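Local coordinates for protein flagellin B1 (Methanocaldococcus jannaschii DSM 2661, PDB 5YA6) that probably assembles into the archaellum, the swimming filament of archaea, as a flagellin subunit, and carries a bound calcium ion in its beta-rich domain, at residues 17-22 and 33-38; 27-32 and 130-135; 54-59 and 136-141; 65-70 and 84-89; 94-99 and 119-124. One frame throughout, in Å; residues are numbered along the deposited sequence.

Contact 1: residues 17-22 and 33-38; sequences GVTGHY and AIYITP
The carbonyl oxygen of Ala-33 takes two donors from strand 17-22. Thr-19 N gives a hydrogen bond to Ala-33 O at 2.9 Å. The CA of Val-18 adds a weaker CA-H...O contact to Ala-33 O at 3.3 Å. In return, Ala-33 N bonds Thr-19 O at 2.9 Å, so Thr-19 and Ala-33 form an antiparallel hydrogen-bonded pair. Further along, Tyr-35 N reaches Gly-17 O at 2.8 Å. Gly-17 has a backbone shape in which a beta carbon would press on the carbonyl oxygen of the preceding residue.

Between these bonds Val-18 and Ile-34 form a non-hydrogen-bonded pair. Their side chains project together from the same face, with Val-18 CG1 and Ile-34 CG1 4.1 Å apart. On the other face, Thr-19 holds OG1 between its backbone N and carbonyl carbon (chi1 66°), and from there Thr-19 OG1 rests 3.5 Å from Ala-33 CB. Thr-19 OG1 and Gly-17 O both lie at the edge of the Tyr-35 ring, near its plane. One water bonds both Thr-19 OG1 (2.9 Å) and Tyr-35 OH (2.7 Å), so the two hydroxyls are linked through it.

The two strands, 13-23 and 28-38, form a beta hairpin within the large sheet. Strand 164-168 bonds to the outer side of 13-23, and strand 117-123 lies beyond 28-38. Phe-154 and Ile-152 of strand 150-155 pack on Val-18 and Ile-34, while Ile-78 and Phe-79 from a loop meet the Thr-19 and Tyr-35 face.

Contact 2: residues 27-32 and 130-135; sequences GGIDKL and KAIPTR
Gly-28 sits against Ala-131 and Ile-132 where there is no room for a side chain. A beta carbon on its backbone would fall 2.6 Å from Ile-132 O and 3.0 Å from Ala-131 CB, both clashes. Gly-27 and Gly-28 together face Asp-23, which makes a G1 beta bulge at the start of strand 28-38. Gly-27 has a positive phi of 79°, a conformation glycine adopts most readily.

Next to the bulge, a single antiparallel bridge ties the strand to the irregular segment 130-135. Ile-29 N bonds Ile-132 O at 2.9 Å, and Ile-132 N bonds Ile-29 O at 2.8 Å. Ala-131 points its CB at the strand and touches Gly-28 C at 3.6 Å. With CG1 beside its own backbone N (chi1 -54°), Ile-132 brings CG1 to 3.7 Å from Ile-29 O. Ile-29 CB meets Ile-132 CB at 4.2 Å. Leu-32 CD2 meets Ile-132 CD1 more distantly, at 4.4 Å.

The loop follows helix 124-128 and leads into strand 137-143. Asp-30 turns its CB away from it, and its OD1 bonds His-21 ND1 instead. Tyr-160 OH also bonds Ile-132 O, so two groups grip that carbonyl. Polar backbone atoms are thus paired with each other, while Ala-131 CB and the Ile-132 side chain lie against the bridge and would probably keep water from these few bonds.

Contact 3: residues 54-59 and 136-141; sequences LIYDGE and SEVSGQ
Tyr-56 lays one edge of its ring against the start of strand 137-141. Its CG stands anti to the backbone N (chi1 166°), and from there the ring edge meets Glu-137 and Ser-136. Tyr-56 CD1 is 3.6 Å from Glu-137 O, which lies near the ring plane. Its CE1 meets Ser-136 CB at 3.7 Å, and Val-138 CG2 approaches Tyr-56 CD1 at 4.2 Å. Over the centre of one ring face sits CB of Asp-57. Ser-136 OG also lies near the ring but spends its hydrogen bond on Pro-133 O. An alanine in place of Tyr-56 would probably open a gap between strand 51-56 and Ser-136, at the start of the partner strand, leaving Val-138 CG2 and Phe-128 without the ring they pack on.

Ile-55 and Ser-139 form the antiparallel hydrogen-bonded pair. Ile-55 N bonds Ser-139 O at 2.7 Å, and Ser-139 N answers to Ile-55 O at 3.2 Å. Directly after, Tyr-56 to Glu-59 make a type I' turn, the tight turn of the hairpin that joins strands 51-56 and 59-69. At the turn, a water accepts from Asp-57 N and donates to Glu-137 O at 2.7 Å, extending the ladder beyond the direct bonds.

Leu-54 pairs with Gly-140, where a beta carbon would fall 2.8 Å from Leu-54 CD2. Ser-139 OG bonds Gln-153 NE2 in this chain and Gln-141 NE2 of the second subunit. Ile-55 packs on Ile-55 of that subunit, and Glu-137 O also accepts from Gln-141 NE2 there.

Contact 4: residues 65-70 and 84-89; sequences YSTVTT and ITDWSL
Thr-67 and Leu-89 make the close apolar touch here, with Thr-67 CG2 3.6 Å from Leu-89 CD1. The two side chains cross obliquely. The chi1 of Thr-67 holds OG1 anti to the backbone N, which leaves CG2 between the backbone N and the carbonyl carbon. Beside them, Ser-66 OG lies 3.5 Å from Leu-89 CB. Thr-69 and Asp-86 run alongside in opposite senses, with Thr-69 CB 3.4 Å from Asp-86 OD2. Thr-69 CG2 reaches Ile-84 CG2 only at 4.4 Å.

Residues 85-89 form a 3-10 turn, with Leu-89 N bonded to Asp-86 O. It lies in the long crossover connection between strands 59-69 and 94-99, which are parallel neighbours in the sheet. The turn packs on the strand that it follows. Trp-87, on the same turn, is engaged elsewhere: it makes a cation-pi contact with Lys-31 and gives NE1 to Ile-78 O.

No direct hydrogen bond joins the two segments, and water does that work on the looser side. One water donates to Val-68 O at 2.6 Å and, through a short bond, to Asp-86 OD2. Another donates to Leu-89 O at 2.7 Å and is weakly bonded to Ser-66 OG. A third accepts from Asp-86 N at 3.0 Å and bonds weakly to Thr-69 OG1, whose stronger partner is Ala-71 N.

Contact 5: residues 94-99 and 119-124; sequences SYVVGV and VLLVNA
Leu-120 CD2 is the middle of the apolar cluster on one face of this strand pair. It touches Tyr-95 CD2 at 4.0 Å and Val-97 CG2 at 4.1 Å. Both of those side chains project alongside Leu-120. Tyr-95 carries CG between its backbone N and carbonyl carbon (chi1 59°), and the ring that follows lies beside Leu-120. Val-97 CG2 also sits at the edge of the Tyr-95 ring, in its plane. On the opposite face, Val-96 and Leu-121 cross, with Val-96 CG1 4.1 Å from Leu-121 CD1. Val-119 CG1 lies against Gly-98, where a beta carbon would come within 2.8 Å of it.

Between the two side-chain layers, four backbone bonds join 94-99 and 119-123 as neighbouring antiparallel strands. Val-96 with Leu-121 and Gly-98 with Val-119 are hydrogen-bonded pairs; Val-97 with Leu-120 is the non-hydrogen-bonded pair between them. Leu-121 N bonds Val-96 O at 2.8 Å and almost straight, 176° at the hydrogen. Val-96 N returns a longer bond to Leu-121 O at 3.1 Å. Gly-98 N bonds Val-119 O at 2.8 Å, matched by Val-119 N to Gly-98 O. At the far end a water bridges Ser-94 O and Asn-123 N. Tyr-95 OH leaves the contact to bond Ala-50 O, and Asn-123 OD1 caps helix 124-128 at Ala-126 N.

Strand 59-69 runs parallel to 94-99 on its other side. Strand 28-38 flanks 117-123, with Ala-33 and Tyr-35 on Val-119 and Ile-34 on Leu-120. Phe-142 meets the Tyr-95 ring edge-to-face.

How the contacts relate
From the N terminus, contact 1 closes the short hairpin of strands 13-23 and 28-38. Contact 2 opens inside that hairpin, at the start of strand 28-38, so the two cross. It closes only at 130-135, after a loop of some hundred residues. Contact 3 opens at 54-59 within that loop and closes just after it, at 136-141, crossing contact 2. Contacts 4 and 5 follow each other in series, nested inside both long loops. Contact 4 ties a crossover turn to strand 59-69. Contact 5 joins strands 94-99 and 117-123 in mid-sheet, where it meets contacts 1, 2 and 4. Contact 3 borders the second subunit.

Contact 1: residues 17-22 and 33-38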
# COMPACT_ATOMS: atom_id res chain seq x y z
N GLY B 17 12.63 -3.76 6.35
CA GLY B 17 12.43 -5.15 6.09
C GLY B 17 11.13 -5.67 6.61
O GLY B 17 10.57 -5.11 7.53
N VAL B 18 10.64 -6.71 5.97
CA VAL B 18 9.51 -7.49 6.46
C VAL B 18 9.83 -8.97 6.35
O VAL B 18 10.26 -9.43 5.28
CB VAL B 18 8.18 -7.18 5.71
CG1 VAL B 18 7.04 -7.95 6.38
CG2 VAL B 18 7.92 -5.67 5.73
N THR B 19 9.60 -9.71 7.43
CA THR B 19 9.73 -11.16 7.38
C THR B 19 8.37 -11.75 7.71
O THR B 19 7.52 -11.08 8.32
CB THR B 19 10.76 -11.72 8.31
OG1 THR B 19 10.31 -11.47 9.61
CG2 THR B 19 12.12 -11.09 8.12
N GLY B 20 8.13 -12.94 7.22
CA GLY B 20 6.90 -13.68 7.51
C GLY B 20 7.22 -15.04 8.05
O GLY B 20 8.24 -15.66 7.72
N HIS B 21 6.29 -15.54 8.85
CA HIS B 21 6.34 -16.89 9.34
C HIS B 21 5.40 -17.75 8.55
O HIS B 21 4.21 -17.41 8.46
CB HIS B 21 5.85 -16.94 10.81
CG HIS B 21 5.90 -18.30 11.40
ND1 HIS B 21 4.84 -19.15 11.38
CD2 HIS B 21 6.96 -19.03 11.86
CE1 HIS B 21 5.20 -20.32 11.88
NE2 HIS B 21 6.46 -20.26 12.21
N TYR B 22 5.90 -18.84 7.95
CA TYR B 22 5.07 -19.78 7.26
C TYR B 22 4.70 -20.97 8.17
O TYR B 22 5.60 -21.61 8.76
CB TYR B 22 5.87 -20.34 6.04
CG TYR B 22 5.28 -21.55 5.37
CD1 TYR B 22 4.00 -21.55 4.88
CD2 TYR B 22 6.07 -22.69 5.10
CE1 TYR B 22 3.45 -22.64 4.26
CE2 TYR B 22 5.53 -23.79 4.46
CZ TYR B 22 4.25 -23.75 3.99
OH TYR B 22 3.71 -24.84 3.34
N ALA B 33 6.51 -9.69 10.63
CA ALA B 33 7.38 -8.89 11.47
C ALA B 33 7.90 -7.75 10.60
O ALA B 33 8.67 -7.98 9.61
CB ALA B 33 8.53 -9.74 12.02
N ILE B 34 7.45 -6.51 10.93
CA ILE B 34 7.78 -5.34 10.09
C ILE B 34 8.81 -4.51 10.80
O ILE B 34 8.54 -3.95 11.90
CB ILE B 34 6.51 -4.51 9.80
CG1 ILE B 34 5.47 -5.40 9.13
CG2 ILE B 34 6.85 -3.24 9.06
CD1 ILE B 34 4.06 -4.81 9.18
N TYR B 35 10.00 -4.44 10.24
CA TYR B 35 11.12 -3.75 10.90
C TYR B 35 11.19 -2.29 10.47
O TYR B 35 11.04 -1.97 9.30
CB TYR B 35 12.45 -4.40 10.64
CG TYR B 35 12.52 -5.83 11.20
CD1 TYR B 35 11.96 -6.91 10.56
CD2 TYR B 35 13.21 -6.09 12.38
CE1 TYR B 35 12.01 -8.20 11.08
CE2 TYR B 35 13.27 -7.38 12.91
CZ TYR B 35 12.70 -8.43 12.25
OH TYR B 35 12.76 -9.70 12.83
N ILE B 36 11.29 -1.45 11.50
CA ILE B 36 11.17 0.02 11.43
C ILE B 36 12.38 0.72 12.10
O ILE B 36 12.83 0.28 13.14
CB ILE B 36 9.90 0.45 12.17
CG1 ILE B 36 8.64 -0.17 11.50
CG2 ILE B 36 9.84 1.96 12.30
CD1 ILE B 36 8.36 0.37 10.10
N THR B 37 12.87 1.79 11.50
CA THR B 37 13.89 2.64 12.09
C THR B 37 13.58 4.09 11.68
O THR B 37 12.98 4.31 10.63
CB THR B 37 15.33 2.24 11.66
OG1 THR B 37 16.32 2.84 12.52
CG2 THR B 37 15.62 2.65 10.25
N PRO B 38 13.98 5.06 12.48
CA PRO B 38 13.75 6.46 12.03
C PRO B 38 14.54 6.82 10.76
O PRO B 38 15.64 6.32 10.56
CB PRO B 38 14.19 7.30 13.22
CG PRO B 38 14.08 6.38 14.41
CD PRO B 38 14.47 5.02 13.85
O HOH W 1 12.36 -12.05 11.57

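Contact 2: residues 27-32 and 130-135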
# COMPACT_ATOMS: atom_id res chain seq x y z
N GLY B 27 -1.25 -23.35 5.75
CA GLY B 27 -1.14 -23.19 4.29
C GLY B 27 -0.62 -21.85 3.82
O GLY B 27 -0.97 -21.41 2.70
N GLY B 28 0.11 -21.17 4.69
CA GLY B 28 0.51 -19.81 4.40
C GLY B 28 1.24 -19.07 5.48
O GLY B 28 1.57 -19.62 6.55
N ILE B 29 1.44 -17.77 5.23
CA ILE B 29 2.06 -16.92 6.20
C ILE B 29 1.06 -16.45 7.27
O ILE B 29 0.07 -15.79 6.94
CB ILE B 29 2.81 -15.75 5.52
CG1 ILE B 29 4.00 -16.37 4.76
CG2 ILE B 29 3.20 -14.65 6.51
CD1 ILE B 29 4.74 -15.38 3.94
N ASP B 30 1.29 -16.85 8.52
CA ASP B 30 0.33 -16.53 9.56
C ASP B 30 0.75 -15.31 10.39
O ASP B 30 -0.06 -14.77 11.09
CB ASP B 30 0.09 -17.75 10.47
CG ASP B 30 1.33 -18.15 11.25
OD1 ASP B 30 2.34 -18.36 10.61
OD2 ASP B 30 1.32 -18.23 12.51
N LYS B 31 2.03 -14.92 10.34
CA LYS B 31 2.54 -13.84 11.13
C LYS B 31 3.54 -13.02 10.33
O LYS B 31 4.28 -13.60 9.43
CB LYS B 31 3.22 -14.33 12.41
CG LYS B 31 2.33 -14.96 13.46
CD LYS B 31 3.22 -15.44 14.62
CE LYS B 31 2.39 -15.71 15.82
NZ LYS B 31 3.25 -16.23 16.94
N LEU B 32 3.56 -11.72 10.60
CA LEU B 32 4.47 -10.74 9.92
C LEU B 32 5.30 -10.06 10.99
O LEU B 32 4.81 -9.77 12.07
CB LEU B 32 3.73 -9.67 9.11
CG LEU B 32 2.86 -10.20 7.98
CD1 LEU B 32 1.98 -9.11 7.46
CD2 LEU B 32 3.72 -10.80 6.87
N LYS B 130 -7.20 -15.62 7.77
CA LYS B 130 -6.59 -16.79 7.14
C LYS B 130 -5.12 -16.48 6.95
O LYS B 130 -4.72 -15.31 7.07
CB LYS B 130 -7.18 -17.04 5.74
CG LYS B 130 -7.13 -15.83 4.82
CD LYS B 130 -6.97 -16.29 3.36
CE LYS B 130 -7.22 -15.15 2.37
NZ LYS B 130 -8.65 -14.74 2.36
N ALA B 131 -4.33 -17.53 6.69
CA ALA B 131 -2.91 -17.31 6.44
C ALA B 131 -2.77 -16.77 5.02
O ALA B 131 -3.61 -17.02 4.18
CB ALA B 131 -2.13 -18.58 6.65
N ILE B 132 -1.72 -16.01 4.78
CA ILE B 132 -1.54 -15.40 3.46
C ILE B 132 -0.96 -16.42 2.48
O ILE B 132 0.14 -16.96 2.71
CB ILE B 132 -0.61 -14.19 3.54
CG1 ILE B 132 -1.10 -13.17 4.61
CG2 ILE B 132 -0.48 -13.57 2.18
CD1 ILE B 132 -0.01 -12.22 4.98
N PRO B 133 -1.71 -16.72 1.40
CA PRO B 133 -1.19 -17.73 0.47
C PRO B 133 -0.13 -17.18 -0.45
O PRO B 133 0.20 -15.98 -0.44
CB PRO B 133 -2.43 -18.13 -0.32
CG PRO B 133 -3.35 -17.01 -0.22
CD PRO B 133 -3.05 -16.24 1.03
N THR B 134 0.46 -18.07 -1.22
CA THR B 134 1.51 -17.70 -2.14
C THR B 134 0.99 -16.66 -3.18
O THR B 134 -0.21 -16.61 -3.49
CB THR B 134 1.99 -18.96 -2.89
OG1 THR B 134 0.90 -19.61 -3.52
CG2 THR B 134 2.69 -19.90 -1.97
N ARG B 135 1.92 -15.82 -3.65
CA ARG B 135 1.69 -14.84 -4.74
C ARG B 135 0.68 -13.79 -4.35
O ARG B 135 -0.09 -13.34 -5.20
CB ARG B 135 1.29 -15.54 -6.03
CG ARG B 135 2.31 -16.57 -6.47
CD ARG B 135 2.20 -16.78 -7.96
NE ARG B 135 0.96 -17.43 -8.32
CZ ARG B 135 0.42 -17.44 -9.54
NH1 ARG B 135 -0.75 -18.12 -9.75
NH2 ARG B 135 1.03 -16.78 -10.54

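Contact 3: residues 54-59 and 136-141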
# COMPACT_ATOMS: atom_id res chain seq x y z
N LEU B 54 -2.95 -1.78 6.47
CA LEU B 54 -2.59 -2.86 5.60
C LEU B 54 -3.74 -3.22 4.65
O LEU B 54 -4.78 -3.65 5.11
CB LEU B 54 -2.30 -4.10 6.40
CG LEU B 54 -1.08 -4.04 7.32
CD1 LEU B 54 -1.03 -5.29 8.22
CD2 LEU B 54 0.19 -3.96 6.51
N ILE B 55 -3.49 -3.23 3.35
CA ILE B 55 -4.46 -3.69 2.37
C ILE B 55 -4.08 -5.09 1.88
O ILE B 55 -2.95 -5.37 1.48
CB ILE B 55 -4.46 -2.74 1.14
CG1 ILE B 55 -4.74 -1.30 1.50
CG2 ILE B 55 -5.45 -3.25 0.05
CD1 ILE B 55 -4.21 -0.25 0.53
N TYR B 56 -5.08 -6.01 1.87
CA TYR B 56 -4.86 -7.37 1.41
C TYR B 56 -6.26 -7.92 1.04
O TYR B 56 -7.20 -7.77 1.80
CB TYR B 56 -4.07 -8.27 2.45
CG TYR B 56 -4.16 -9.73 2.09
CD1 TYR B 56 -3.60 -10.24 0.94
CD2 TYR B 56 -4.94 -10.61 2.87
CE1 TYR B 56 -3.78 -11.54 0.53
CE2 TYR B 56 -5.05 -11.94 2.51
CZ TYR B 56 -4.51 -12.42 1.35
OH TYR B 56 -4.74 -13.69 0.93
N ASP B 57 -6.37 -8.51 -0.14
CA ASP B 57 -7.51 -9.31 -0.51
C ASP B 57 -8.80 -8.51 -0.43
O ASP B 57 -9.78 -8.98 0.04
CB ASP B 57 -7.59 -10.58 0.38
CG ASP B 57 -8.57 -11.66 -0.17
OD1 ASP B 57 -8.75 -11.76 -1.39
OD2 ASP B 57 -9.16 -12.35 0.64
N GLY B 58 -8.75 -7.27 -0.90
CA GLY B 58 -9.96 -6.50 -1.07
C GLY B 58 -10.49 -5.91 0.22
O GLY B 58 -11.65 -5.45 0.27
N GLU B 59 -9.66 -5.83 1.26
CA GLU B 59 -9.98 -5.15 2.50
C GLU B 59 -8.82 -4.30 3.00
O GLU B 59 -7.68 -4.69 2.87
CB GLU B 59 -10.35 -6.12 3.65
CG GLU B 59 -11.54 -7.03 3.44
CD GLU B 59 -11.85 -7.87 4.69
OE1 GLU B 59 -11.82 -7.33 5.87
OE2 GLU B 59 -12.08 -9.08 4.48
N SER B 136 0.66 -13.39 -3.08
CA SER B 136 -0.31 -12.47 -2.56
C SER B 136 0.33 -11.05 -2.44
O SER B 136 1.41 -10.84 -1.85
CB SER B 136 -0.76 -12.86 -1.19
OG SER B 136 -1.66 -13.96 -1.21
N GLU B 137 -0.43 -10.05 -2.87
CA GLU B 137 0.02 -8.64 -2.76
C GLU B 137 -0.42 -8.06 -1.42
O GLU B 137 -1.60 -8.07 -1.05
CB GLU B 137 -0.64 -7.77 -3.83
CG GLU B 137 -0.35 -8.19 -5.23
CD GLU B 137 1.04 -7.91 -5.67
OE1 GLU B 137 1.93 -7.53 -4.86
OE2 GLU B 137 1.28 -8.10 -6.89
N VAL B 138 0.55 -7.49 -0.70
CA VAL B 138 0.30 -6.76 0.53
C VAL B 138 0.88 -5.37 0.47
O VAL B 138 2.04 -5.22 0.10
CB VAL B 138 0.93 -7.50 1.77
CG1 VAL B 138 0.52 -6.77 3.05
CG2 VAL B 138 0.33 -8.91 1.86
N SER B 139 0.06 -4.37 0.82
CA SER B 139 0.45 -2.94 0.72
C SER B 139 0.08 -2.26 2.03
O SER B 139 -0.90 -2.62 2.70
CB SER B 139 -0.30 -2.25 -0.43
OG SER B 139 -0.06 -2.93 -1.61
N GLY B 140 0.88 -1.31 2.48
CA GLY B 140 0.53 -0.64 3.75
C GLY B 140 1.44 0.52 4.10
O GLY B 140 2.44 0.75 3.43
N GLN B 141 1.11 1.23 5.19
CA GLN B 141 1.92 2.31 5.69
C GLN B 141 1.80 2.24 7.22
O GLN B 141 0.76 1.86 7.76
CB GLN B 141 1.46 3.70 5.22
CG GLN B 141 1.61 3.84 3.66
CD GLN B 141 1.33 5.27 3.21
OE1 GLN B 141 1.13 6.16 4.02
NE2 GLN B 141 1.39 5.50 1.88
O HOH W 2 -4.10 -8.17 -1.94

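Contact 4: residues 65-70 and 84-89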
# COMPACT_ATOMS: atom_id res chain seq x y z
N TYR B 65 -1.63 0.28 18.42
CA TYR B 65 -0.54 -0.12 19.30
C TYR B 65 -1.10 -0.89 20.50
O TYR B 65 -1.84 -0.32 21.30
CB TYR B 65 0.19 1.14 19.71
CG TYR B 65 1.41 1.08 20.61
CD1 TYR B 65 1.29 0.78 21.98
CD2 TYR B 65 2.65 1.37 20.13
CE1 TYR B 65 2.40 0.76 22.78
CE2 TYR B 65 3.77 1.42 20.94
CZ TYR B 65 3.65 1.10 22.30
OH TYR B 65 4.76 1.19 23.07
N SER B 66 -0.69 -2.14 20.68
CA SER B 66 -1.13 -2.90 21.87
C SER B 66 -0.20 -2.70 23.02
O SER B 66 -0.64 -2.28 24.12
CB SER B 66 -1.19 -4.38 21.53
OG SER B 66 -1.64 -5.10 22.66
N THR B 67 1.07 -3.05 22.85
CA THR B 67 2.10 -2.88 23.88
C THR B 67 3.52 -3.00 23.27
O THR B 67 3.66 -3.20 22.00
CB THR B 67 1.91 -3.88 25.05
OG1 THR B 67 2.78 -3.51 26.12
CG2 THR B 67 2.21 -5.33 24.55
N VAL B 68 4.55 -2.93 24.08
CA VAL B 68 5.93 -3.07 23.68
C VAL B 68 6.60 -4.15 24.55
O VAL B 68 6.23 -4.32 25.74
CB VAL B 68 6.69 -1.71 23.74
CG1 VAL B 68 6.58 -1.05 25.11
CG2 VAL B 68 8.16 -1.87 23.36
N THR B 69 7.55 -4.87 23.97
CA THR B 69 8.29 -5.94 24.70
C THR B 69 9.74 -5.89 24.33
O THR B 69 10.12 -5.60 23.19
CB THR B 69 7.77 -7.35 24.41
OG1 THR B 69 8.61 -8.31 25.10
CG2 THR B 69 7.79 -7.68 22.90
N THR B 70 10.62 -6.16 25.33
CA THR B 70 12.02 -6.26 25.08
C THR B 70 12.48 -7.74 24.94
O THR B 70 13.62 -8.00 24.74
CB THR B 70 12.80 -5.73 26.25
OG1 THR B 70 12.18 -6.27 27.43
CG2 THR B 70 12.74 -4.14 26.35
N ILE B 84 8.29 -15.26 23.35
CA ILE B 84 7.70 -13.91 23.26
C ILE B 84 6.19 -14.03 23.47
O ILE B 84 5.43 -14.16 22.56
CB ILE B 84 8.13 -13.29 21.90
CG1 ILE B 84 9.66 -13.17 21.79
CG2 ILE B 84 7.50 -11.88 21.78
CD1 ILE B 84 10.16 -13.22 20.38
N THR B 85 5.76 -14.09 24.73
CA THR B 85 4.40 -14.42 25.06
C THR B 85 3.44 -13.28 24.72
O THR B 85 2.26 -13.52 24.56
CB THR B 85 4.27 -14.72 26.62
OG1 THR B 85 4.94 -13.69 27.37
CG2 THR B 85 4.97 -16.06 26.91
N ASP B 86 3.99 -12.07 24.55
CA ASP B 86 3.16 -10.93 24.13
C ASP B 86 2.61 -11.08 22.70
O ASP B 86 1.73 -10.34 22.32
CB ASP B 86 3.92 -9.59 24.26
CG ASP B 86 4.03 -9.09 25.72
OD1 ASP B 86 3.25 -9.52 26.55
OD2 ASP B 86 4.96 -8.33 25.99
N TRP B 87 3.08 -12.07 21.93
CA TRP B 87 2.30 -12.48 20.72
C TRP B 87 0.82 -12.71 20.98
O TRP B 87 0.02 -12.61 20.07
CB TRP B 87 2.87 -13.76 20.07
CG TRP B 87 3.94 -13.49 19.05
CD1 TRP B 87 5.24 -13.71 19.18
CD2 TRP B 87 3.74 -12.92 17.75
NE1 TRP B 87 5.91 -13.25 18.05
CE2 TRP B 87 5.00 -12.80 17.15
CE3 TRP B 87 2.61 -12.49 17.06
CZ2 TRP B 87 5.15 -12.33 15.82
CZ3 TRP B 87 2.77 -12.00 15.78
CH2 TRP B 87 4.01 -11.90 15.20
N SER B 88 0.47 -13.10 22.20
CA SER B 88 -0.92 -13.28 22.55
C SER B 88 -1.80 -12.02 22.34
O SER B 88 -3.00 -12.16 22.09
CB SER B 88 -1.09 -13.76 23.98
OG SER B 88 -0.97 -12.71 24.94
N LEU B 89 -1.17 -10.86 22.42
CA LEU B 89 -1.85 -9.56 22.23
C LEU B 89 -1.89 -9.07 20.77
O LEU B 89 -2.55 -8.06 20.46
CB LEU B 89 -1.22 -8.50 23.11
CG LEU B 89 -1.11 -8.78 24.62
CD1 LEU B 89 -0.19 -7.83 25.34
CD2 LEU B 89 -2.47 -8.87 25.26
O HOH W 3 -4.51 -6.89 21.85
O HOH W 4 5.42 -6.25 27.31
O HOH W 5 6.66 -11.02 25.38

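Contact 5: residues 94-99 and 119-124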
# COMPACT_ATOMS: atom_id res chain seq x y z
N SER B 94 -4.66 -5.21 16.31
CA SER B 94 -3.59 -4.63 17.11
C SER B 94 -2.24 -5.19 16.72
O SER B 94 -2.20 -6.36 16.31
CB SER B 94 -3.79 -5.01 18.61
OG SER B 94 -5.14 -4.91 18.98
N TYR B 95 -1.18 -4.38 16.81
CA TYR B 95 0.21 -4.85 16.62
C TYR B 95 0.95 -4.75 17.96
O TYR B 95 0.61 -3.90 18.81
CB TYR B 95 1.03 -4.08 15.49
CG TYR B 95 1.15 -2.61 15.73
CD1 TYR B 95 0.18 -1.74 15.29
CD2 TYR B 95 2.21 -2.08 16.45
CE1 TYR B 95 0.26 -0.39 15.54
CE2 TYR B 95 2.31 -0.74 16.72
CZ TYR B 95 1.31 0.12 16.27
OH TYR B 95 1.42 1.45 16.62
N VAL B 96 1.97 -5.57 18.14
CA VAL B 96 2.87 -5.44 19.28
C VAL B 96 4.22 -4.91 18.84
O VAL B 96 4.76 -5.35 17.80
CB VAL B 96 2.99 -6.84 19.96
CG1 VAL B 96 4.06 -6.84 21.04
CG2 VAL B 96 1.60 -7.28 20.42
N VAL B 97 4.81 -4.01 19.60
CA VAL B 97 6.13 -3.55 19.23
C VAL B 97 7.20 -4.35 19.96
O VAL B 97 7.16 -4.49 21.18
CB VAL B 97 6.32 -2.06 19.56
CG1 VAL B 97 7.72 -1.58 19.24
CG2 VAL B 97 5.25 -1.21 18.81
N GLY B 98 8.14 -4.89 19.21
CA GLY B 98 9.35 -5.57 19.81
C GLY B 98 10.51 -4.64 19.70
O GLY B 98 10.79 -4.07 18.62
N VAL B 99 11.30 -4.57 20.78
CA VAL B 99 12.55 -3.87 20.75
C VAL B 99 13.65 -4.70 20.04
O VAL B 99 13.89 -5.87 20.40
CB VAL B 99 12.99 -3.48 22.18
CG1 VAL B 99 14.36 -2.80 22.16
CG2 VAL B 99 11.89 -2.68 22.86
N VAL B 119 10.40 -3.74 15.86
CA VAL B 119 9.68 -4.64 14.95
C VAL B 119 8.21 -4.59 15.29
O VAL B 119 7.84 -4.52 16.48
CB VAL B 119 10.29 -6.07 15.00
CG1 VAL B 119 10.15 -6.68 16.39
CG2 VAL B 119 9.67 -6.96 13.94
N LEU B 120 7.32 -4.57 14.29
CA LEU B 120 5.88 -4.61 14.53
C LEU B 120 5.52 -6.05 14.32
O LEU B 120 5.66 -6.59 13.24
CB LEU B 120 5.13 -3.70 13.54
CG LEU B 120 5.73 -2.29 13.41
CD1 LEU B 120 4.86 -1.53 12.41
CD2 LEU B 120 5.80 -1.53 14.74
N LEU B 121 5.00 -6.65 15.37
CA LEU B 121 4.54 -8.02 15.33
C LEU B 121 3.03 -8.02 15.01
O LEU B 121 2.19 -7.50 15.74
CB LEU B 121 4.86 -8.68 16.72
CG LEU B 121 6.31 -8.58 17.20
CD1 LEU B 121 6.37 -9.15 18.63
CD2 LEU B 121 7.28 -9.26 16.25
N VAL B 122 2.69 -8.69 13.90
CA VAL B 122 1.32 -8.77 13.38
C VAL B 122 0.87 -10.22 13.18
O VAL B 122 1.61 -11.00 12.57
CB VAL B 122 1.20 -8.00 12.02
CG1 VAL B 122 -0.22 -8.08 11.46
CG2 VAL B 122 1.60 -6.55 12.23
N ASN B 123 -0.27 -10.61 13.77
CA ASN B 123 -0.81 -11.91 13.52
C ASN B 123 -1.68 -11.81 12.33
O ASN B 123 -2.85 -11.37 12.40
CB ASN B 123 -1.62 -12.52 14.67
CG ASN B 123 -1.89 -14.00 14.41
OD1 ASN B 123 -2.53 -14.34 13.45
ND2 ASN B 123 -1.29 -14.89 15.21
N ALA B 124 -1.11 -12.13 11.18
CA ALA B 124 -1.87 -12.03 9.92
C ALA B 124 -3.06 -12.96 9.86
O ALA B 124 -4.08 -12.60 9.27
CB ALA B 124 -0.95 -12.33 8.74
O HOH W 6 -1.97 -8.64 14.88